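Local coordinates for protein pollen receptor-like kinase 3 (Arabidopsis thaliana, PDB 5WLS) that probably acts as a cell-surface receptor kinase of pollen, its leucine-rich-repeat extracellular domain resembling those of the SERK co-receptors, at residues A[117-122]-A[138-143]; A[134-139]-A[156-161]; A[152-157]-A[180-185]; A[162-167]-A[186-191]. All blocks are in the same frame, centred on the assembly; numbering follows the deposited sequence.

Contact 1 of 4, residues A[117-122]-A[138-143]; sequences KRVFLD and AGLEEL
K117 O is gripped by two backbone N-H groups of the neighbouring repeat at once: E141 N donates at 2.8 Å and E142 N at 3.0 Å. Two residues on, V119 N returns a bond to E142 O at 2.9 Å, nearly straight with 171° at the hydrogen. Together they set R118 beside E142 and V119 beside L143 in parallel register, strand 118-120 lying next to strand 142-144 in the sheet on the concave side of the solenoid. R118 and E142 project from the same face of that sheet and run side by side. Their salt bridge is long, 3.9 Å from R118 NE to E142 OE2, and the oxygen sits over one face of the guanidinium, with no N-H pointing at it, so only the charges attract. E142 OE2 also lies at the edge of the F120 ring, 3.6 Å from CZ, where the ring hydrogens are slightly positive. K117 and E141 lie alongside each other ahead of the strands, K117 NZ staying 4.5 Å from E141 OE1, beyond a salt bridge. On the face of V119 and L143 the chemistry turns apolar. L143 CG is anti to the backbone N (chi1 175°), and its CD1 lies against V119 CB at 3.8 Å; L140 CD1 touches V119 CG2, the two side chains crossing at about a right angle. Branched valine and leucine suit this buried side, arginine and glutamate the opposite, more exposed face. The backbone bonds thus fix the register, while R118 and E142 probably add a looser electrostatic attraction on the concave surface.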
# COMPACT_ATOMS: atom_id res chain seq x y z
N LYS A 117 -4.86 7.90 -1.55
CA LYS A 117 -3.88 8.98 -1.54
C LYS A 117 -2.46 8.48 -1.28
O LYS A 117 -1.49 9.06 -1.77
CB LYS A 117 -4.25 10.00 -0.47
CG LYS A 117 -5.60 10.64 -0.68
CD LYS A 117 -5.80 11.79 0.29
CE LYS A 117 -6.76 12.82 -0.27
NZ LYS A 117 -7.51 13.50 0.82
N ARG A 118 -2.34 7.42 -0.50
CA ARG A 118 -1.06 6.91 -0.05
C ARG A 118 -0.98 5.40 -0.21
O ARG A 118 -1.87 4.68 0.24
CB ARG A 118 -0.78 7.29 1.39
CG ARG A 118 -0.35 8.69 1.83
CD ARG A 118 -0.60 8.31 3.26
NE ARG A 118 0.65 7.86 3.84
CZ ARG A 118 1.07 8.02 5.08
NH1 ARG A 118 0.34 8.59 6.02
NH2 ARG A 118 2.25 7.47 5.39
N VAL A 119 0.08 4.94 -0.88
CA VAL A 119 0.35 3.52 -1.12
C VAL A 119 1.83 3.28 -0.80
O VAL A 119 2.71 3.71 -1.57
CB VAL A 119 0.03 3.10 -2.55
CG1 VAL A 119 0.45 1.67 -2.78
CG2 VAL A 119 -1.45 3.29 -2.84
N PHE A 120 2.10 2.62 0.32
CA PHE A 120 3.45 2.24 0.71
C PHE A 120 3.54 0.72 0.63
O PHE A 120 2.96 0.02 1.46
CB PHE A 120 3.79 2.74 2.12
CG PHE A 120 3.90 4.25 2.23
CD1 PHE A 120 4.92 4.82 2.98
CD2 PHE A 120 2.99 5.09 1.61
CE1 PHE A 120 5.03 6.19 3.10
CE2 PHE A 120 3.10 6.46 1.72
CZ PHE A 120 4.12 7.01 2.46
N LEU A 121 4.28 0.22 -0.36
CA LEU A 121 4.49 -1.22 -0.53
C LEU A 121 5.97 -1.57 -0.45
O LEU A 121 6.37 -2.65 -0.89
CB LEU A 121 3.91 -1.69 -1.86
CG LEU A 121 2.42 -1.43 -2.08
CD1 LEU A 121 1.94 -2.01 -3.41
CD2 LEU A 121 1.60 -1.99 -0.92
N ASP A 122 6.78 -0.67 0.10
CA ASP A 122 8.22 -0.82 0.05
C ASP A 122 8.69 -2.07 0.80
O ASP A 122 8.09 -2.49 1.79
CB ASP A 122 8.91 0.41 0.66
CG ASP A 122 8.38 0.75 2.04
OD1 ASP A 122 7.16 0.65 2.26
OD2 ASP A 122 9.20 1.09 2.92
N ALA A 138 -5.59 9.82 -10.27
CA ALA A 138 -5.41 11.27 -10.26
C ALA A 138 -5.16 11.82 -8.86
O ALA A 138 -4.55 12.88 -8.73
CB ALA A 138 -6.64 11.95 -10.87
N GLY A 139 -5.60 11.12 -7.82
CA GLY A 139 -5.46 11.58 -6.45
C GLY A 139 -4.33 10.96 -5.66
O GLY A 139 -4.25 11.19 -4.45
N LEU A 140 -3.46 10.18 -6.30
CA LEU A 140 -2.36 9.54 -5.59
C LEU A 140 -1.31 10.59 -5.24
O LEU A 140 -0.81 11.28 -6.12
CB LEU A 140 -1.75 8.43 -6.45
CG LEU A 140 -0.60 7.63 -5.82
CD1 LEU A 140 -1.06 6.92 -4.55
CD2 LEU A 140 0.01 6.66 -6.82
N GLU A 141 -0.99 10.71 -3.96
CA GLU A 141 -0.02 11.70 -3.53
C GLU A 141 1.33 11.10 -3.14
O GLU A 141 2.37 11.69 -3.45
CB GLU A 141 -0.59 12.50 -2.35
CG GLU A 141 -2.05 12.88 -2.57
CD GLU A 141 -2.64 13.66 -1.42
OE1 GLU A 141 -3.79 14.14 -1.57
OE2 GLU A 141 -1.96 13.83 -0.39
N GLU A 142 1.33 9.93 -2.49
CA GLU A 142 2.57 9.31 -2.02
C GLU A 142 2.58 7.85 -2.45
O GLU A 142 1.71 7.07 -2.05
CB GLU A 142 2.67 9.43 -0.50
CG GLU A 142 2.76 10.87 -0.03
CD GLU A 142 2.37 11.03 1.42
OE1 GLU A 142 1.36 11.73 1.69
OE2 GLU A 142 3.06 10.46 2.29
N LEU A 143 3.59 7.48 -3.25
CA LEU A 143 3.74 6.11 -3.73
C LEU A 143 5.16 5.66 -3.45
O LEU A 143 6.10 6.15 -4.07
CB LEU A 143 3.40 6.00 -5.22
CG LEU A 143 3.66 4.62 -5.82
CD1 LEU A 143 2.77 3.57 -5.16
CD2 LEU A 143 3.44 4.62 -7.33

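Contact 2 of 4, residues A[134-139]-A[156-161]; sequences LMQLAG and PLTDGN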
# COMPACT_ATOMS: atom_id res chain seq x y z
N LEU A 134 -2.18 1.92 -11.38
CA LEU A 134 -1.65 2.67 -10.24
C LEU A 134 -1.23 4.07 -10.65
O LEU A 134 -1.42 5.03 -9.89
CB LEU A 134 -0.47 1.91 -9.62
CG LEU A 134 0.10 2.45 -8.32
CD1 LEU A 134 -0.96 2.48 -7.23
CD2 LEU A 134 1.30 1.62 -7.89
N MET A 135 -0.65 4.21 -11.84
CA MET A 135 -0.20 5.50 -12.34
C MET A 135 -1.29 6.27 -13.06
O MET A 135 -1.01 7.31 -13.67
CB MET A 135 1.01 5.31 -13.26
CG MET A 135 2.10 4.43 -12.67
SD MET A 135 2.70 5.01 -11.07
CE MET A 135 3.93 6.22 -11.58
N GLN A 136 -2.53 5.79 -13.02
CA GLN A 136 -3.69 6.51 -13.54
C GLN A 136 -4.53 7.12 -12.43
O GLN A 136 -5.54 7.78 -12.72
CB GLN A 136 -4.56 5.60 -14.41
CG GLN A 136 -3.95 5.22 -15.75
CD GLN A 136 -3.74 6.42 -16.66
OE1 GLN A 136 -4.59 7.31 -16.74
NE2 GLN A 136 -2.61 6.44 -17.36
N LEU A 137 -4.15 6.92 -11.17
CA LEU A 137 -4.87 7.51 -10.04
C LEU A 137 -4.58 9.00 -9.99
O LEU A 137 -3.45 9.41 -9.71
CB LEU A 137 -4.47 6.83 -8.74
CG LEU A 137 -4.77 5.34 -8.60
CD1 LEU A 137 -4.14 4.78 -7.33
CD2 LEU A 137 -6.27 5.07 -8.64
N ALA A 138 -5.59 9.82 -10.27
CA ALA A 138 -5.41 11.27 -10.26
C ALA A 138 -5.16 11.82 -8.86
O ALA A 138 -4.55 12.88 -8.73
CB ALA A 138 -6.64 11.95 -10.87
N GLY A 139 -5.60 11.12 -7.82
CA GLY A 139 -5.46 11.58 -6.45
C GLY A 139 -4.33 10.96 -5.66
O GLY A 139 -4.25 11.19 -4.45
N PRO A 156 3.23 5.33 -17.57
CA PRO A 156 3.13 6.79 -17.54
C PRO A 156 2.14 7.24 -16.48
O PRO A 156 1.20 6.53 -16.12
CB PRO A 156 2.62 7.14 -18.95
CG PRO A 156 1.90 5.91 -19.39
CD PRO A 156 2.65 4.75 -18.80
N LEU A 157 2.37 8.46 -15.98
CA LEU A 157 1.50 9.06 -14.98
C LEU A 157 0.53 10.01 -15.66
O LEU A 157 0.94 10.85 -16.47
CB LEU A 157 2.32 9.78 -13.91
CG LEU A 157 1.57 10.58 -12.84
CD1 LEU A 157 0.79 9.67 -11.91
CD2 LEU A 157 2.58 11.38 -12.05
N THR A 158 -0.75 9.88 -15.33
CA THR A 158 -1.78 10.66 -16.01
C THR A 158 -1.69 12.13 -15.65
O THR A 158 -1.43 12.50 -14.50
CB THR A 158 -3.17 10.11 -15.65
OG1 THR A 158 -4.18 10.93 -16.25
CG2 THR A 158 -3.37 10.08 -14.14
N ASP A 159 -1.88 12.99 -16.66
CA ASP A 159 -1.90 14.43 -16.42
C ASP A 159 -2.99 14.84 -15.43
O ASP A 159 -2.91 15.93 -14.86
CB ASP A 159 -2.09 15.19 -17.73
CG ASP A 159 -0.85 15.18 -18.60
OD1 ASP A 159 0.26 15.08 -18.04
OD2 ASP A 159 -0.99 15.28 -19.83
N GLY A 160 -3.99 13.98 -15.22
CA GLY A 160 -5.03 14.29 -14.26
C GLY A 160 -4.55 14.33 -12.83
O GLY A 160 -5.23 14.89 -11.96
N ASN A 161 -3.38 13.74 -12.55
CA ASN A 161 -2.80 13.81 -11.22
C ASN A 161 -2.08 15.14 -11.06
O ASN A 161 -1.20 15.48 -11.86
CB ASN A 161 -1.83 12.64 -11.00
CG ASN A 161 -1.29 12.58 -9.57
OD1 ASN A 161 -0.85 13.59 -9.01
ND2 ASN A 161 -1.33 11.40 -8.98
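M135 and L157 meet closely on the buried side, where two successive repeat loops lie against each other. M135 O takes T158 N at 3.1 Å, the donor approaching almost in line with the carbonyl, and a CA-H contact reaches the same oxygen, L157 CA lying 3.3 Å from M135 O. L157 CD1 also approaches M135 O, whereas M135 CB lies against P156 O; only the base of the methionine touches here, its far end packing on L143 and I182. Farther along, N161 ND2 donates to L137 O at 3.0 Å. N161 CG stands anti to the backbone N (chi1 -175°), and L137 O lies 25° out of the amide plane; L140 O is a second acceptor for ND2, while OD1 accepts from V163 N and L164 N. N161 CA also points its hydrogen at A138 O, 3.2 Å away. Asparagine suits this buried place because its one amide serves backbone donors and acceptors together, tying its own loop to the preceding one. Such stacking of loop on loop, one per repeat, is how a leucine-rich-repeat solenoid grows. The chain here folds as a type I beta turn from T158 to N161, and T158 OG1 accepts from G160 N, an ST turn. Toward solvent the contact thins. Exposed Q136 starts away from the other loop, but a bend at chi2 (-64°) turns CD back toward T158; OE1 then lies 3.3 Å from T158 CB. T158 CG2 meets the Q136 carbonyl instead. On the same exposed flank A138 CB, a small methyl fitting against the turn, rests 3.4 Å from G160 O.

Contact 3 of 4, residues A[152-157]-A[180-185]; sequences GEIPPL and ITISDR
L157 N donates to T181 OG1 at 3.2 Å, an almost straight bond of 165°, and this is the direct hydrogen bond between the segments. The hydroxyl stands between the backbone N and the carbonyl carbon of its own residue (chi1 42°), a placement that turns OG1 to the N-H; threonine thereby offers an acceptor and, through CG2, a methyl against L157 O. A water lies 2.7 Å from L157 O and probably donates to it, but it sits only 2.5 Å from R185 NH2, too short to be trusted, so a water bridge is doubtful. R185 is steadied from its own segment: NE gives a 2.8 Å bond to T181 O, which lies at the edge of the guanidinium and in its plane, while NH1 reaches N161 O. Packing supplies the rest. L157 CD2 sits over one face of the guanidinium, offset toward its rim, the two side chains crossing at about a right angle, so a flat arginine head roofs a buried leucine. I182 CG1 lies 4.0 Å from L157 CB, and I182 CD1 meets I154 CG2. Helix 180-183 places I182 in the buried interior, where M135 of loop 134-139 and L188, just ahead of strand 189-191, also touch it.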
# COMPACT_ATOMS: atom_id res chain seq x y z
N GLY A 152 10.44 -4.39 -15.86
CA GLY A 152 9.72 -3.73 -16.93
C GLY A 152 9.82 -2.22 -16.84
O GLY A 152 10.54 -1.65 -16.01
N GLU A 153 9.07 -1.56 -17.72
CA GLU A 153 9.07 -0.11 -17.78
C GLU A 153 8.06 0.47 -16.79
O GLU A 153 7.07 -0.17 -16.44
CB GLU A 153 8.73 0.39 -19.19
CG GLU A 153 9.73 -0.01 -20.26
CD GLU A 153 9.29 0.41 -21.65
OE1 GLU A 153 8.78 -0.45 -22.39
OE2 GLU A 153 9.47 1.59 -21.99
N ILE A 154 8.33 1.69 -16.36
CA ILE A 154 7.42 2.39 -15.46
C ILE A 154 6.24 2.92 -16.27
O ILE A 154 6.45 3.56 -17.31
CB ILE A 154 8.14 3.53 -14.74
CG1 ILE A 154 9.31 2.98 -13.93
CG2 ILE A 154 7.18 4.29 -13.84
CD1 ILE A 154 10.31 4.04 -13.51
N PRO A 155 5.00 2.66 -15.85
CA PRO A 155 3.86 3.17 -16.60
C PRO A 155 3.83 4.69 -16.56
O PRO A 155 4.35 5.31 -15.62
CB PRO A 155 2.65 2.57 -15.87
CG PRO A 155 3.19 1.39 -15.14
CD PRO A 155 4.58 1.77 -14.75
N PRO A 156 3.23 5.33 -17.57
CA PRO A 156 3.13 6.79 -17.54
C PRO A 156 2.14 7.24 -16.48
O PRO A 156 1.20 6.53 -16.12
CB PRO A 156 2.62 7.14 -18.95
CG PRO A 156 1.90 5.91 -19.39
CD PRO A 156 2.65 4.75 -18.80
N LEU A 157 2.37 8.46 -15.98
CA LEU A 157 1.50 9.06 -14.98
C LEU A 157 0.53 10.01 -15.66
O LEU A 157 0.94 10.85 -16.47
CB LEU A 157 2.32 9.78 -13.91
CG LEU A 157 1.57 10.58 -12.84
CD1 LEU A 157 0.79 9.67 -11.91
CD2 LEU A 157 2.58 11.38 -12.05
N ILE A 180 8.67 10.90 -18.82
CA ILE A 180 8.77 12.34 -18.64
C ILE A 180 7.51 12.91 -18.01
O ILE A 180 7.54 14.03 -17.48
CB ILE A 180 9.10 13.06 -19.96
CG1 ILE A 180 7.95 12.91 -20.96
CG2 ILE A 180 10.41 12.54 -20.55
CD1 ILE A 180 8.10 13.78 -22.19
N THR A 181 6.38 12.19 -18.08
CA THR A 181 5.22 12.56 -17.28
C THR A 181 5.57 12.67 -15.80
O THR A 181 4.93 13.43 -15.06
CB THR A 181 4.08 11.56 -17.49
OG1 THR A 181 4.60 10.23 -17.50
CG2 THR A 181 3.38 11.83 -18.82
N ILE A 182 6.56 11.90 -15.34
CA ILE A 182 7.00 11.97 -13.95
C ILE A 182 8.13 12.97 -13.78
O ILE A 182 8.10 13.82 -12.89
CB ILE A 182 7.43 10.56 -13.47
CG1 ILE A 182 6.24 9.62 -13.40
CG2 ILE A 182 8.12 10.65 -12.12
CD1 ILE A 182 6.63 8.16 -13.22
N SER A 183 9.15 12.90 -14.65
CA SER A 183 10.38 13.66 -14.42
C SER A 183 10.23 15.15 -14.70
O SER A 183 11.04 15.94 -14.21
CB SER A 183 11.51 13.08 -15.27
OG SER A 183 11.17 13.06 -16.64
N ASP A 184 9.23 15.55 -15.49
CA ASP A 184 9.03 16.98 -15.74
C ASP A 184 8.47 17.72 -14.53
O ASP A 184 8.59 18.94 -14.46
CB ASP A 184 8.09 17.20 -16.93
CG ASP A 184 8.79 17.04 -18.26
OD1 ASP A 184 10.03 17.13 -18.31
OD2 ASP A 184 8.08 16.84 -19.27
N ARG A 185 7.87 17.00 -13.58
CA ARG A 185 7.13 17.66 -12.51
C ARG A 185 8.08 18.33 -11.53
O ARG A 185 9.09 17.75 -11.12
CB ARG A 185 6.24 16.65 -11.80
CG ARG A 185 5.30 15.93 -12.76
CD ARG A 185 4.44 14.90 -12.05
NE ARG A 185 3.36 14.42 -12.90
CZ ARG A 185 2.07 14.61 -12.66
NH1 ARG A 185 1.67 15.28 -11.59
NH2 ARG A 185 1.16 14.12 -13.50
O HOH W 1 1.54 13.36 -15.85

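Contact 4 of 4, residues A[162-167]-A[186-191]; sequences KVLKSL and KNLEMK
L188 reaches across to L164 and is the apolar centre of the contact. Its CB lies 4.2 Å from L164 O. CG, anti to the backbone N (chi1 178°), sends out two methyls: CD1 settles against the L164 carbonyl, the K165 carbonyl carbon and L164 CD2, the last at 3.7 Å, while CD2 also approaches L164 CD2 at 3.9 Å. The two leucines cross at a slant, and L167 CB comes up to the same CD1. I182 of helix 180-183 touches both L188 and L167. Leucine fits here because its two methyls meet backbone carbonyls and the L164 methyl at once. Backbone bonds align the strands: E189 N gives to K165 O at 2.9 Å from above the carbonyl plane, L167 N to E189 O at 2.8 Å, and K191 N to L167 O. S166 OG bonds to H144 of the previous strand, and E189 makes a long salt bridge with K191. The pairing, S166 with E189 and L167 with M190, is parallel, and strand 189-191 is the outermost strand at the C-terminal end of the sheet, with L167 and M190 on the inner face and S166 and E189 on the concave one, as in leucine-rich-repeat sheets.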
# COMPACT_ATOMS: atom_id res chain seq x y z
N LYS A 162 -2.45 15.89 -10.03
CA LYS A 162 -1.80 17.16 -9.70
C LYS A 162 -1.32 17.20 -8.25
O LYS A 162 -1.03 18.28 -7.73
CB LYS A 162 -2.74 18.34 -9.97
CG LYS A 162 -2.93 18.71 -11.44
CD LYS A 162 -3.90 17.78 -12.17
CE LYS A 162 -4.39 18.41 -13.46
NZ LYS A 162 -3.41 18.27 -14.57
N VAL A 163 -1.24 16.04 -7.59
CA VAL A 163 -1.00 16.03 -6.14
C VAL A 163 0.15 15.12 -5.74
O VAL A 163 0.59 15.14 -4.58
CB VAL A 163 -2.29 15.62 -5.39
CG1 VAL A 163 -3.37 16.67 -5.59
CG2 VAL A 163 -2.76 14.26 -5.87
N LEU A 164 0.64 14.29 -6.67
CA LEU A 164 1.74 13.39 -6.33
C LEU A 164 2.98 14.18 -5.92
O LEU A 164 3.58 14.86 -6.75
CB LEU A 164 2.07 12.45 -7.49
CG LEU A 164 3.16 11.42 -7.18
CD1 LEU A 164 2.59 10.22 -6.44
CD2 LEU A 164 3.89 10.97 -8.45
N LYS A 165 3.36 14.10 -4.65
CA LYS A 165 4.52 14.84 -4.16
C LYS A 165 5.69 13.95 -3.77
O LYS A 165 6.80 14.46 -3.59
CB LYS A 165 4.13 15.71 -2.95
CG LYS A 165 3.42 14.97 -1.82
CD LYS A 165 3.51 15.77 -0.53
CE LYS A 165 3.06 14.96 0.68
NZ LYS A 165 1.59 15.05 0.90
N SER A 166 5.49 12.64 -3.64
CA SER A 166 6.57 11.74 -3.23
C SER A 166 6.42 10.41 -3.94
O SER A 166 5.41 9.72 -3.76
CB SER A 166 6.57 11.55 -1.71
OG SER A 166 7.48 10.52 -1.34
N LEU A 167 7.42 10.06 -4.73
CA LEU A 167 7.47 8.81 -5.47
C LEU A 167 8.83 8.17 -5.23
O LEU A 167 9.87 8.79 -5.51
CB LEU A 167 7.25 9.04 -6.97
CG LEU A 167 7.43 7.80 -7.85
CD1 LEU A 167 6.31 6.81 -7.58
CD2 LEU A 167 7.50 8.17 -9.33
N LYS A 186 7.75 19.57 -11.15
CA LYS A 186 8.64 20.42 -10.37
C LYS A 186 8.32 20.42 -8.88
O LYS A 186 9.00 21.12 -8.12
CB LYS A 186 8.59 21.85 -10.91
N ASN A 187 7.31 19.67 -8.45
CA ASN A 187 6.93 19.59 -7.04
C ASN A 187 7.01 18.17 -6.52
O ASN A 187 6.34 17.82 -5.54
CB ASN A 187 5.53 20.17 -6.83
CG ASN A 187 4.50 19.56 -7.76
OD1 ASN A 187 4.79 18.61 -8.49
ND2 ASN A 187 3.29 20.12 -7.76
N LEU A 188 7.81 17.32 -7.16
CA LEU A 188 7.78 15.88 -6.96
C LEU A 188 9.13 15.41 -6.43
O LEU A 188 10.13 15.43 -7.15
CB LEU A 188 7.45 15.18 -8.28
CG LEU A 188 7.42 13.65 -8.31
CD1 LEU A 188 6.62 13.10 -7.15
CD2 LEU A 188 6.87 13.15 -9.64
N GLU A 189 9.17 15.01 -5.16
CA GLU A 189 10.33 14.28 -4.65
C GLU A 189 10.29 12.88 -5.24
O GLU A 189 9.44 12.06 -4.87
CB GLU A 189 10.35 14.24 -3.12
CG GLU A 189 11.71 13.83 -2.56
CD GLU A 189 11.68 13.49 -1.08
OE1 GLU A 189 10.63 13.72 -0.44
OE2 GLU A 189 12.68 12.95 -0.56
N MET A 190 11.21 12.59 -6.16
CA MET A 190 11.25 11.31 -6.85
C MET A 190 12.59 10.64 -6.61
O MET A 190 13.63 11.31 -6.49
CB MET A 190 10.99 11.47 -8.35
CG MET A 190 12.00 12.36 -9.08
SD MET A 190 11.45 12.81 -10.74
CE MET A 190 10.28 14.11 -10.39
N LYS A 191 12.56 9.32 -6.52
CA LYS A 191 13.76 8.54 -6.28
C LYS A 191 13.78 7.33 -7.20
O LYS A 191 12.77 6.62 -7.32
CB LYS A 191 13.87 8.09 -4.82
CG LYS A 191 14.12 9.24 -3.86
CD LYS A 191 14.11 8.78 -2.41
CE LYS A 191 14.26 9.97 -1.46
NZ LYS A 191 14.07 9.60 -0.03

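In the fold
The four contacts follow the solenoid toward its C-terminal end. Contacts 1 and 4 lie in the parallel part of one sheet, centres about 10 Å apart, joined where strands 142-144 and 166-168 pair: E141 O meets K165 N and L143 N meets S166 O, each at 2.9 Å. Contacts 1 and 2, centres about 11 Å apart, share A138 and G139 and touch where N161 ND2 probably bonds to L140 O. Contacts 2 and 3, in loops and a short helix, share P156 and L157. I182 of contact 3 packs on M135 of contact 2 and on L167 and L188 of contact 4. A glycan sugar about 6 Å from the F120 side chain of contact 1 marks no binding pocket.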